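Local coordinates for OsmC family protein (Rhodothermus marinus, PDB 5CML) that probably hydrolyses carboxylic esters through its alpha/beta-hydrolase-type esterase domain, the N-terminal part of a longer protein that also carries an OsmC domain, at residues A[25-30]-A[98-103]; A[60-65]-A[89-94]; A[132-135]-A[139-142]; A[141-146]-A[200-205]; A[229-234]-A[238-243]. All blocks are in the same frame, centred on the assembly; numbering follows the deposited sequence. Where two conformers were deposited one is given.

Contact 1: residues A[25-30]-A[98-103]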
# COMPACT_ATOMS: atom_id res chain seq x y z
N ASP A 25 18.29 14.39 3.01
CA ASP A 25 18.04 15.40 2.00
C ASP A 25 17.01 16.42 2.52
O ASP A 25 15.90 16.03 2.89
CB ASP A 25 17.51 14.78 0.69
CG ASP A 25 18.28 13.50 0.25
OD1 ASP A 25 18.57 13.40 -0.97
OD2 ASP A 25 18.53 12.59 1.08
N THR A 26 17.35 17.71 2.56
CA THR A 26 16.36 18.71 2.95
C THR A 26 15.16 18.70 2.01
O THR A 26 14.01 18.80 2.47
CB THR A 26 16.98 20.12 2.98
OG1 THR A 26 17.66 20.39 1.75
CG2 THR A 26 17.97 20.21 4.09
N GLN A 27 15.42 18.55 0.71
CA GLN A 27 14.34 18.33 -0.27
C GLN A 27 14.34 16.87 -0.70
O GLN A 27 15.27 16.42 -1.37
CB GLN A 27 14.52 19.22 -1.50
CG GLN A 27 13.37 19.07 -2.51
CD GLN A 27 12.00 19.44 -1.93
OE1 GLN A 27 11.00 18.75 -2.14
NE2 GLN A 27 11.96 20.55 -1.21
N PRO A 28 13.29 16.12 -0.32
CA PRO A 28 13.25 14.70 -0.74
C PRO A 28 13.14 14.55 -2.24
O PRO A 28 12.57 15.43 -2.91
CB PRO A 28 11.99 14.17 -0.04
CG PRO A 28 11.79 15.12 1.12
CD PRO A 28 12.21 16.45 0.62
N VAL A 29 13.66 13.44 -2.75
CA VAL A 29 13.54 13.15 -4.17
C VAL A 29 12.06 13.06 -4.52
O VAL A 29 11.65 13.43 -5.62
CB VAL A 29 14.24 11.84 -4.55
CG1 VAL A 29 13.67 10.67 -3.82
CG2 VAL A 29 14.16 11.59 -6.05
N ALA A 30 11.27 12.55 -3.58
CA ALA A 30 9.83 12.43 -3.73
C ALA A 30 9.22 12.05 -2.39
O ALA A 30 9.92 11.53 -1.51
CB ALA A 30 9.46 11.38 -4.81
N GLN A 98 0.60 19.80 3.07
CA GLN A 98 1.65 20.07 4.05
C GLN A 98 3.05 19.73 3.57
O GLN A 98 4.04 20.25 4.13
CB GLN A 98 1.37 19.34 5.36
CG GLN A 98 0.08 19.86 6.01
CD GLN A 98 -0.07 19.55 7.49
OE1 GLN A 98 0.90 19.57 8.26
NE2 GLN A 98 -1.30 19.28 7.91
N TYR A 99 3.14 18.93 2.51
CA TYR A 99 4.42 18.52 1.96
C TYR A 99 4.36 18.70 0.45
O TYR A 99 4.13 19.82 -0.00
CB TYR A 99 4.76 17.08 2.42
CG TYR A 99 4.98 17.08 3.92
CD1 TYR A 99 6.20 17.47 4.46
CD2 TYR A 99 3.95 16.78 4.81
CE1 TYR A 99 6.39 17.53 5.80
CE2 TYR A 99 4.14 16.86 6.18
CZ TYR A 99 5.36 17.24 6.67
OH TYR A 99 5.59 17.32 8.03
N GLU A 100 4.56 17.66 -0.34
CA GLU A 100 4.36 17.72 -1.77
C GLU A 100 3.41 16.60 -2.15
O GLU A 100 3.38 15.58 -1.48
CB GLU A 100 5.69 17.56 -2.54
CG GLU A 100 6.74 18.61 -2.19
CD GLU A 100 6.45 19.96 -2.82
OE1 GLU A 100 5.78 20.00 -3.88
OE2 GLU A 100 6.90 20.99 -2.25
N PRO A 101 2.63 16.78 -3.22
CA PRO A 101 1.79 15.66 -3.66
C PRO A 101 2.64 14.43 -3.88
O PRO A 101 3.76 14.53 -4.44
CB PRO A 101 1.17 16.16 -4.97
CG PRO A 101 1.20 17.66 -4.85
CD PRO A 101 2.48 17.96 -4.10
N PRO A 102 2.13 13.26 -3.45
CA PRO A 102 3.02 12.08 -3.58
C PRO A 102 3.22 11.68 -5.04
O PRO A 102 2.27 11.63 -5.83
CB PRO A 102 2.28 10.99 -2.80
CG PRO A 102 0.81 11.43 -2.86
CD PRO A 102 0.85 12.94 -2.81
N ALA A 103 4.47 11.38 -5.37
CA ALA A 103 4.85 10.97 -6.70
C ALA A 103 4.91 9.45 -6.79
O ALA A 103 4.97 8.92 -7.88
CB ALA A 103 6.19 11.57 -7.09

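Contact 2: residues A[60-65]-A[89-94]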
# COMPACT_ATOMS: atom_id res chain seq x y z
N ALA A 60 10.92 10.65 1.08
CA ALA A 60 10.14 10.75 2.29
C ALA A 60 8.99 9.79 2.16
O ALA A 60 8.44 9.64 1.07
CB ALA A 60 9.63 12.20 2.52
N VAL A 61 8.61 9.15 3.26
CA VAL A 61 7.60 8.09 3.23
C VAL A 61 6.53 8.32 4.30
O VAL A 61 6.86 8.40 5.49
CB VAL A 61 8.23 6.68 3.46
CG1 VAL A 61 7.17 5.61 3.34
CG2 VAL A 61 9.35 6.38 2.46
N LEU A 62 5.28 8.43 3.87
CA LEU A 62 4.15 8.49 4.80
C LEU A 62 3.58 7.07 4.92
O LEU A 62 2.96 6.55 3.99
CB LEU A 62 3.07 9.47 4.34
CG LEU A 62 1.90 9.67 5.30
CD1 LEU A 62 2.36 10.39 6.58
CD2 LEU A 62 0.80 10.46 4.65
N ARG A 63 3.79 6.47 6.08
CA ARG A 63 3.27 5.15 6.36
C ARG A 63 1.86 5.26 6.89
O ARG A 63 1.61 5.91 7.91
CB ARG A 63 4.15 4.44 7.37
CG ARG A 63 5.50 4.08 6.84
CD ARG A 63 6.28 3.33 7.85
NE ARG A 63 7.02 4.20 8.77
CZ ARG A 63 6.97 4.11 10.09
NH1 ARG A 63 6.15 3.23 10.69
NH2 ARG A 63 7.72 4.92 10.82
N PHE A 64 0.94 4.63 6.17
CA PHE A 64 -0.45 4.65 6.55
C PHE A 64 -0.88 3.24 6.88
O PHE A 64 -0.81 2.35 6.04
CB PHE A 64 -1.31 5.23 5.43
CG PHE A 64 -2.76 5.26 5.74
CD1 PHE A 64 -3.30 6.31 6.45
CD2 PHE A 64 -3.59 4.21 5.35
CE1 PHE A 64 -4.64 6.34 6.76
CE2 PHE A 64 -4.94 4.24 5.65
CZ PHE A 64 -5.46 5.30 6.36
N ASP A 65 -1.29 3.04 8.13
CA ASP A 65 -1.70 1.73 8.61
C ASP A 65 -3.11 1.40 8.14
O ASP A 65 -4.11 1.90 8.68
CB ASP A 65 -1.64 1.71 10.14
CG ASP A 65 -2.25 0.46 10.72
OD1 ASP A 65 -2.27 -0.59 10.04
OD2 ASP A 65 -2.70 0.54 11.88
N ARG A 89 -7.34 8.70 0.33
CA ARG A 89 -7.38 9.99 -0.35
C ARG A 89 -7.03 11.11 0.63
O ARG A 89 -6.32 12.04 0.25
CB ARG A 89 -8.76 10.24 -0.97
CG ARG A 89 -9.12 9.24 -2.05
CD ARG A 89 -10.55 9.44 -2.47
NE ARG A 89 -10.93 8.42 -3.45
CZ ARG A 89 -11.99 7.63 -3.35
NH1 ARG A 89 -12.83 7.75 -2.32
NH2 ARG A 89 -12.20 6.73 -4.28
N ALA A 90 -7.48 11.00 1.87
CA ALA A 90 -7.21 12.01 2.89
C ALA A 90 -5.70 12.11 3.18
O ALA A 90 -5.16 13.20 3.44
CB ALA A 90 -7.97 11.70 4.17
N ALA A 91 -5.03 10.97 3.11
CA ALA A 91 -3.60 10.94 3.35
C ALA A 91 -2.88 11.64 2.20
O ALA A 91 -1.88 12.33 2.41
CB ALA A 91 -3.11 9.50 3.49
N CYS A 92 -3.36 11.41 0.98
CA CYS A 92 -2.79 12.05 -0.19
C CYS A 92 -2.99 13.57 -0.14
O CYS A 92 -2.07 14.33 -0.45
CB CYS A 92 -3.39 11.48 -1.46
SG CYS A 92 -2.86 9.80 -1.88
N ARG A 93 -4.18 14.00 0.28
CA ARG A 93 -4.47 15.43 0.42
C ARG A 93 -3.57 16.08 1.48
O ARG A 93 -3.13 17.22 1.32
CB ARG A 93 -5.95 15.67 0.75
CG ARG A 93 -6.86 15.33 -0.44
CD ARG A 93 -8.25 15.93 -0.29
NE ARG A 93 -8.88 15.48 0.94
CZ ARG A 93 -9.61 14.38 1.07
NH1 ARG A 93 -9.83 13.57 0.03
NH2 ARG A 93 -10.13 14.09 2.25
N PHE A 94 -3.30 15.34 2.55
CA PHE A 94 -2.43 15.83 3.62
C PHE A 94 -1.04 16.10 3.05
O PHE A 94 -0.46 17.16 3.29
CB PHE A 94 -2.38 14.82 4.77
CG PHE A 94 -1.23 15.03 5.72
CD1 PHE A 94 -1.30 15.98 6.71
CD2 PHE A 94 -0.08 14.27 5.62
CE1 PHE A 94 -0.26 16.17 7.59
CE2 PHE A 94 0.97 14.46 6.51
CZ PHE A 94 0.87 15.41 7.48

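Contact 3: residues A[132-135]-A[139-142]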
# COMPACT_ATOMS: atom_id res chain seq x y z
N GLY A 132 2.39 -8.22 -2.57
CA GLY A 132 1.42 -9.21 -2.14
C GLY A 132 -0.03 -8.81 -2.41
O GLY A 132 -0.93 -9.26 -1.72
N ALA A 133 -0.25 -7.99 -3.43
CA ALA A 133 -1.61 -7.46 -3.68
C ALA A 133 -2.54 -8.50 -4.31
O ALA A 133 -2.14 -9.22 -5.23
CB ALA A 133 -1.54 -6.24 -4.57
N PRO A 134 -3.79 -8.56 -3.85
CA PRO A 134 -4.78 -9.42 -4.51
C PRO A 134 -5.26 -8.75 -5.79
O PRO A 134 -5.20 -7.54 -5.89
CB PRO A 134 -5.88 -9.56 -3.46
CG PRO A 134 -5.83 -8.29 -2.69
CD PRO A 134 -4.34 -7.91 -2.65
N CYS A 135 -5.73 -9.54 -6.75
CA CYS A 135 -6.05 -8.99 -8.06
C CYS A 135 -7.54 -8.76 -8.26
O CYS A 135 -7.92 -8.00 -9.15
CB CYS A 135 -5.54 -9.92 -9.15
SG CYS A 135 -6.42 -11.49 -9.26
N HIS A 139 -10.38 -13.09 -4.50
CA HIS A 139 -9.21 -13.32 -3.67
C HIS A 139 -9.24 -12.42 -2.43
O HIS A 139 -8.68 -12.78 -1.39
CB HIS A 139 -7.94 -13.14 -4.51
CG HIS A 139 -7.68 -14.29 -5.42
ND1 HIS A 139 -8.11 -14.32 -6.73
CD2 HIS A 139 -7.05 -15.47 -5.21
CE1 HIS A 139 -7.76 -15.48 -7.28
NE2 HIS A 139 -7.12 -16.19 -6.38
N VAL A 140 -9.91 -11.28 -2.49
CA VAL A 140 -10.16 -10.51 -1.28
C VAL A 140 -11.17 -11.23 -0.37
O VAL A 140 -10.97 -11.27 0.84
CB VAL A 140 -10.66 -9.08 -1.62
CG1 VAL A 140 -11.00 -8.31 -0.35
CG2 VAL A 140 -9.59 -8.34 -2.40
N ARG A 141 -12.24 -11.78 -0.94
CA ARG A 141 -13.23 -12.50 -0.13
C ARG A 141 -12.63 -13.64 0.67
O ARG A 141 -13.10 -13.94 1.77
CB ARG A 141 -14.36 -13.04 -1.01
CG ARG A 141 -15.34 -11.97 -1.42
CD ARG A 141 -16.62 -12.56 -1.98
NE ARG A 141 -16.41 -13.25 -3.25
CZ ARG A 141 -16.43 -12.66 -4.44
NH1 ARG A 141 -16.60 -11.33 -4.53
NH2 ARG A 141 -16.25 -13.39 -5.53
N HIS A 142 -11.59 -14.26 0.14
CA HIS A 142 -10.88 -15.31 0.85
C HIS A 142 -10.38 -14.83 2.22
O HIS A 142 -10.25 -15.62 3.16
CB HIS A 142 -9.71 -15.80 -0.00
CG HIS A 142 -8.97 -16.96 0.60
ND1 HIS A 142 -7.70 -16.84 1.13
CD2 HIS A 142 -9.33 -18.25 0.76
CE1 HIS A 142 -7.31 -18.01 1.59
NE2 HIS A 142 -8.28 -18.89 1.37

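Contact 4: residues A[141-146]-A[200-205]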
# COMPACT_ATOMS: atom_id res chain seq x y z
N ARG A 141 -12.24 -11.78 -0.94
CA ARG A 141 -13.23 -12.50 -0.13
C ARG A 141 -12.63 -13.64 0.67
O ARG A 141 -13.10 -13.94 1.77
CB ARG A 141 -14.36 -13.04 -1.01
CG ARG A 141 -15.34 -11.97 -1.42
CD ARG A 141 -16.62 -12.56 -1.98
NE ARG A 141 -16.41 -13.25 -3.25
CZ ARG A 141 -16.43 -12.66 -4.44
NH1 ARG A 141 -16.60 -11.33 -4.53
NH2 ARG A 141 -16.25 -13.39 -5.53
N HIS A 142 -11.59 -14.26 0.14
CA HIS A 142 -10.88 -15.31 0.85
C HIS A 142 -10.38 -14.83 2.22
O HIS A 142 -10.25 -15.62 3.16
CB HIS A 142 -9.71 -15.80 -0.00
CG HIS A 142 -8.97 -16.96 0.60
ND1 HIS A 142 -7.70 -16.84 1.13
CD2 HIS A 142 -9.33 -18.25 0.76
CE1 HIS A 142 -7.31 -18.01 1.59
NE2 HIS A 142 -8.28 -18.89 1.37
N LEU A 143 -10.11 -13.53 2.32
CA LEU A 143 -9.50 -12.92 3.50
C LEU A 143 -10.48 -12.33 4.51
O LEU A 143 -10.09 -12.00 5.63
CB LEU A 143 -8.56 -11.79 3.07
CG LEU A 143 -7.54 -12.10 1.98
CD1 LEU A 143 -6.82 -10.81 1.56
CD2 LEU A 143 -6.54 -13.16 2.41
N LEU A 144 -11.75 -12.19 4.11
CA LEU A 144 -12.71 -11.33 4.81
C LEU A 144 -13.98 -12.04 5.17
O LEU A 144 -14.41 -12.93 4.45
CB LEU A 144 -13.09 -10.12 3.94
CG LEU A 144 -12.24 -8.86 4.01
CD1 LEU A 144 -10.77 -9.14 3.74
CD2 LEU A 144 -12.76 -7.87 2.99
N ARG A 145 -14.61 -11.60 6.26
CA ARG A 145 -15.98 -12.01 6.59
C ARG A 145 -16.74 -10.83 7.24
O ARG A 145 -16.13 -9.95 7.85
CB ARG A 145 -15.98 -13.25 7.52
CG ARG A 145 -14.72 -13.47 8.38
CD ARG A 145 -13.58 -14.22 7.64
NE ARG A 145 -12.53 -14.76 8.53
CZ ARG A 145 -11.42 -15.35 8.08
NH1 ARG A 145 -11.22 -15.47 6.77
NH2 ARG A 145 -10.50 -15.82 8.93
N PRO A 146 -18.07 -10.76 7.07
CA PRO A 146 -18.79 -9.66 7.73
C PRO A 146 -18.58 -9.63 9.25
O PRO A 146 -18.57 -10.67 9.90
CB PRO A 146 -20.25 -9.94 7.38
CG PRO A 146 -20.18 -10.66 6.07
CD PRO A 146 -18.94 -11.52 6.15
N ASP A 200 3.70 -17.27 -1.00
CA ASP A 200 2.67 -16.56 -0.25
C ASP A 200 1.47 -17.47 -0.01
O ASP A 200 0.88 -17.99 -0.96
CB ASP A 200 2.27 -15.28 -1.01
CG ASP A 200 1.46 -14.27 -0.17
OD1 ASP A 200 0.61 -14.68 0.66
OD2 ASP A 200 1.66 -13.05 -0.37
N GLN A 201 1.12 -17.65 1.26
CA GLN A 201 0.02 -18.54 1.66
C GLN A 201 -1.32 -17.83 1.82
O GLN A 201 -2.36 -18.48 2.03
CB GLN A 201 0.37 -19.24 2.97
CG GLN A 201 1.52 -20.22 2.86
CD GLN A 201 1.98 -20.70 4.22
OE1 GLN A 201 3.09 -20.38 4.67
NE2 GLN A 201 1.14 -21.46 4.89
N ILE A 202 -1.29 -16.50 1.75
CA ILE A 202 -2.44 -15.67 2.08
C ILE A 202 -3.06 -15.14 0.80
O ILE A 202 -4.26 -15.21 0.60
CB ILE A 202 -2.02 -14.49 2.99
CG1 ILE A 202 -1.34 -15.03 4.26
CG2 ILE A 202 -3.22 -13.62 3.37
CD1 ILE A 202 -2.21 -15.91 5.15
N VAL A 203 -2.22 -14.54 -0.03
CA VAL A 203 -2.60 -14.07 -1.35
C VAL A 203 -1.70 -14.79 -2.35
O VAL A 203 -0.49 -14.54 -2.41
CB VAL A 203 -2.44 -12.54 -1.50
CG1 VAL A 203 -2.77 -12.12 -2.91
CG2 VAL A 203 -3.32 -11.80 -0.47
N GLY A 204 -2.27 -15.72 -3.10
CA GLY A 204 -1.47 -16.54 -3.99
C GLY A 204 -0.77 -15.76 -5.10
O GLY A 204 -1.25 -14.73 -5.58
N ILE A 205 0.36 -16.30 -5.54
CA ILE A 205 1.17 -15.69 -6.57
C ILE A 205 0.40 -15.48 -7.89
O ILE A 205 0.73 -14.58 -8.66
CB ILE A 205 2.46 -16.55 -6.80
CG1 ILE A 205 3.36 -15.95 -7.86
CG2 ILE A 205 2.09 -17.97 -7.20
CD1 ILE A 205 4.14 -14.83 -7.36

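Contact 5: residues A[229-234]-A[238-243]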
# COMPACT_ATOMS: atom_id res chain seq x y z
N HIS A 229 3.76 -13.56 3.42
CA HIS A 229 2.91 -12.43 3.07
C HIS A 229 3.25 -11.16 3.85
O HIS A 229 3.19 -10.05 3.31
CB HIS A 229 1.46 -12.83 3.30
CG HIS A 229 0.46 -11.82 2.83
ND1 HIS A 229 0.30 -11.50 1.50
CD2 HIS A 229 -0.41 -11.04 3.52
CE1 HIS A 229 -0.62 -10.56 1.39
NE2 HIS A 229 -1.08 -10.28 2.60
N LEU A 230 3.61 -11.32 5.11
CA LEU A 230 3.89 -10.19 5.99
C LEU A 230 5.39 -9.84 6.12
O LEU A 230 5.77 -9.00 6.94
CB LEU A 230 3.29 -10.47 7.36
CG LEU A 230 1.77 -10.66 7.37
CD1 LEU A 230 1.28 -10.99 8.76
CD2 LEU A 230 1.06 -9.43 6.81
N LEU A 231 6.23 -10.46 5.29
CA LEU A 231 7.68 -10.20 5.26
C LEU A 231 8.31 -10.27 6.65
O LEU A 231 8.97 -9.33 7.11
CB LEU A 231 7.96 -8.85 4.62
CG LEU A 231 7.45 -8.68 3.18
CD1 LEU A 231 7.81 -7.29 2.66
CD2 LEU A 231 8.00 -9.74 2.26
N SER A 232 8.15 -11.42 7.29
CA SER A 232 8.68 -11.63 8.63
C SER A 232 10.21 -11.76 8.66
O SER A 232 10.81 -11.65 9.73
CB SER A 232 8.04 -12.86 9.27
OG SER A 232 8.46 -14.04 8.63
N ASN A 233 10.82 -11.99 7.50
CA ASN A 233 12.28 -11.96 7.36
C ASN A 233 12.71 -10.55 6.93
O ASN A 233 12.40 -10.12 5.82
CB ASN A 233 12.74 -13.00 6.34
CG ASN A 233 14.25 -13.07 6.20
OD1 ASN A 233 14.98 -12.21 6.69
ND2 ASN A 233 14.72 -14.09 5.49
N SER A 234 13.40 -9.83 7.79
CA SER A 234 13.72 -8.44 7.48
C SER A 234 14.68 -8.31 6.30
O SER A 234 14.78 -7.24 5.71
CB SER A 234 14.28 -7.74 8.71
OG SER A 234 15.50 -8.32 9.09
N ALA A 238 14.15 -5.46 3.45
CA ALA A 238 15.21 -4.56 2.98
C ALA A 238 15.35 -4.60 1.46
O ALA A 238 15.56 -3.59 0.81
CB ALA A 238 16.55 -4.92 3.64
N PHE A 239 15.26 -5.81 0.93
CA PHE A 239 15.29 -6.09 -0.50
C PHE A 239 14.17 -5.32 -1.22
O PHE A 239 14.41 -4.62 -2.21
CB PHE A 239 15.16 -7.60 -0.66
CG PHE A 239 14.93 -8.11 -2.06
CD1 PHE A 239 15.88 -7.93 -3.06
CD2 PHE A 239 13.83 -8.89 -2.33
CE1 PHE A 239 15.70 -8.50 -4.32
CE2 PHE A 239 13.64 -9.46 -3.60
CZ PHE A 239 14.58 -9.25 -4.59
N VAL A 240 12.95 -5.44 -0.71
CA VAL A 240 11.82 -4.74 -1.31
C VAL A 240 12.07 -3.24 -1.31
O VAL A 240 11.96 -2.59 -2.35
CB VAL A 240 10.50 -5.07 -0.58
CG1 VAL A 240 9.35 -4.15 -1.06
CG2 VAL A 240 10.12 -6.51 -0.81
N GLY A 241 12.47 -2.69 -0.18
CA GLY A 241 12.69 -1.25 -0.07
C GLY A 241 13.79 -0.74 -1.01
O GLY A 241 13.62 0.28 -1.66
N GLU A 242 14.90 -1.47 -1.10
CA GLU A 242 16.04 -1.03 -1.91
C GLU A 242 15.71 -1.10 -3.41
O GLU A 242 16.01 -0.18 -4.17
CB GLU A 242 17.31 -1.86 -1.58
CG GLU A 242 17.80 -1.62 -0.17
CD GLU A 242 19.07 -2.35 0.19
OE1 GLU A 242 19.68 -3.01 -0.68
OE2 GLU A 242 19.50 -2.23 1.36
N VAL A 243 15.08 -2.19 -3.83
CA VAL A 243 14.72 -2.33 -5.23
C VAL A 243 13.66 -1.30 -5.61
O VAL A 243 13.74 -0.69 -6.66
CB VAL A 243 14.23 -3.75 -5.53
CG1 VAL A 243 13.67 -3.87 -6.93
CG2 VAL A 243 15.40 -4.78 -5.33

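Contact 1: residues A[25-30]-A[98-103]
Q27 faces E100, and A30 faces A103, where two loops of the alpha/beta-hydrolase fold run down toward neighbouring parallel strands of the central sheet, 30-36 and 104-108. The contact is small, 96 Å² in all, and has an outer polar end and an inner apolar one.

At the outer end the chain of Q27 can be followed outward. CB points neither at the other loop nor away from it, and Q27 CG, anti to the backbone N (chi1 -177°), is still 6.7 Å from E100 CG. The bend at the next bond (chi2 60°) carries the amide across. Q27 CD comes to 5.3 Å from E100 CG. Q27 OE1 alone makes a touch, at 4.3 Å from E100 CG. Q27 NE2 stays 5.2 Å from E100 OE2, so amide and carboxylate are neighbours without a bond. Long, flexible polar chains suit this solvent-facing end.

Further in, small residues let the two backbones close up, their CA atoms 6.0 Å apart at A30 and A103. Both backbones are tied into the sheet, A30 to A60 and A103 to Y31, and V252 of helix 234-252 lies against both alanines. P102 turns the other way, onto C92 and L95 of helix 85-98. The apolar end thus comes down to one methyl pair, A30 CB and A103 CB, at 4.0 Å.

Contact 2: residues A[60-65]-A[89-94]
L62 drives one methyl, CD2, into the angle between A91 and F94, and this is the close-packed part of the contact between strand 60-65 and helix 89-94. With CG anti to the backbone N (chi1 -175°), the leucine reaches straight out from the strand. L62 CD2 stands 4.0 Å from F94 CD2, and the ring receives the methyl obliquely. L62 CD2 is also 4.0 Å from A91 O and 4.2 Å from A91 CB. A91 suits its place because a single methyl lets the helix settle over the branched leucine. Two residues on, at F64, on the same face of the strand, the fit is looser: F64 CD1 comes no nearer than 4.4 Å to A91 CB.

The far side of the helix is quite different. R93 is exposed and pairs with E86, while R89 forms salt bridges with E121 and E175; long charged chains belong on this face.

Strand and helix axes run nearly antiparallel, 156° between directions and 10.4 Å apart, as in a beta-alpha-beta crossover. Helix 85-98 follows strand 59-65 and leads to strand 104-108, with strand 30-36 lying between the two in the sheet. L33 of that strand backs A91, and F8 and V6 of strand 2-9 pack against F94.

Contact 3: residues A[132-135]-A[139-142]
In V140 the methyl CG1 is anti to the backbone N (chi1 177°), which swings CG2 back beside that N and lays it against the ring of P134. C135, in the one of its two modelled conformers described here, holds SG between its own backbone N and carbonyl carbon (chi1 69°), on the side of H139. The two contacts lie across a short loop of the alpha/beta-hydrolase fold, the one that leaves strand 127-131 of the central sheet and enters helix 137-141; in relatives, the chain after this strand is where cap or lid insertions commonly begin.

The half with sulfur against imidazole is the less certain. C135 forms a disulfide with C210, which ties the loop to helix 206-214, and its backbone N is held by N207 OD1. H139 ND1 is hydrogen-bonded to D136 OD1, which restrains the turn of the ring. The sulfur approaches the ring obliquely, C135 SG lying 4.9 Å from the centroid of H139, but with a second conformer present this approach is tentative.

The apolar half is the firmer one. P134 CB touches H139 CB at 4.3 Å. A proline suits the loop, since its ring is rigid as well as apolar; it packs on A113 of helix 110-118, while V140 reaches L110 of that helix and L173 and L176 of helix 170-179. The two side chains meet at a slant, and one methyl rests on the CB-CG edge of the pyrrolidine ring: V140 CG2 sits 4.0 Å from P134 CB and 3.8 Å from P134 CG.

Contact 4: residues A[141-146]-A[200-205]
D200 OD1 is gripped by two backbone N-H groups, those of I202 and V203, the same two residues that pack against L143. The I202 N bond, 2.8 Å to D200 OD1 and 155° at the hydrogen, comes nearly along the C-O axis; V203 N, 2.9 Å from D200 OD1, approaches from above the carboxylate plane, 58° out of it. This is an Asx turn extended into an Asx motif. It fixes the carboxylate while OD2 bonds to H229 ND1, consistent with the acid position of the Ser-His-Asp triad of an alpha/beta hydrolase. A short acid suits the place, able to fold back on its own loop.

Against this loop comes the type I turn R141 to L144, leading into strand 144-146. L143 CG lies anti to the carbonyl carbon, beside the backbone N (chi1 -49°), and the two methyls spread over both loop residues, crossing each at about a right angle. L143 CD1 rests 4.2 Å from V203 CG2. H142 lies alongside, its ND1 3.8 Å from I202 O, too far to count as a bond. L161 touches both L143 and I202, and L110 of helix 110-118 backs the leucine, so branched apolar chains pack next to the likely catalytic residues. The fit is tightest at the other methyl: L143 CD2 is 3.6 Å from I202 O and 3.5 Å from I202 CG2, closer than carbons usually pack.

Contact 5: residues A[229-234]-A[238-243]
L231 and V240 run toward each other, methyl against methyl, and they join the loop that carries H229 to helix 234-252, the last helix of this alpha/beta-hydrolase domain. L231 lies in a left-handed backbone conformation (phi 51°), which directs its side chain at the helix, and its extended chain ends with L231 CD1 4.2 Å from V240 CG2. In V240 it is CG1 that lies anti to the backbone N (chi1 170°), so CG2, on the side of that N, faces the leucine. The other leucine branch stands further off, L231 CD2 being 4.9 Å from V240 CG2. A long branched chain suits the loop, since it has to span 9.5 Å between the CA atoms of L231 and V240, whereas a compact valine fits the helix, where F195 of strand 192-196 and L224 press on it too. L231 also packs on A46 of helix 45-56.

The second join is the start of the helix itself. N233 occupies the N-cap, and its OD1 takes the backbone N of D235, a role that suits asparagine well. S234 CB points away from the following turn; the contact there is made by its carbonyl.

At the other end of the loop, H229 bonds through NE2 to S109, as in a Ser-His-Asp triad, presumably catalytic, with the ring of H108 against its own. Back in the first turn, S234 O accepts from A238 N at 2.9 Å, an i to i+4 helical bond, and S234 O also lies 3.6 Å from A238 CB.

Contacts 1 and 2 lie together in the alpha/beta-hydrolase domain: contact 2 is nested within the chain loop that contact 1 closes, their centres are 12 Å apart, and a probable backbone hydrogen bond from A60 N to A30 O joins them. Contact 4 begins on the residues where contact 3 ends, R141 and H142, with centres about 5 Å apart. Contact 5 follows later in the chain; its centre is 19 to 20 Å from theirs, and it meets them at its edge, through H229. Contacts 1 and 3, with centres about 31 Å apart, lie on opposite sides of the chain's centre. Contact 4 supplies D200 and contact 5 H229 to the likely triad, so contacts 3 to 5 border the probable active site.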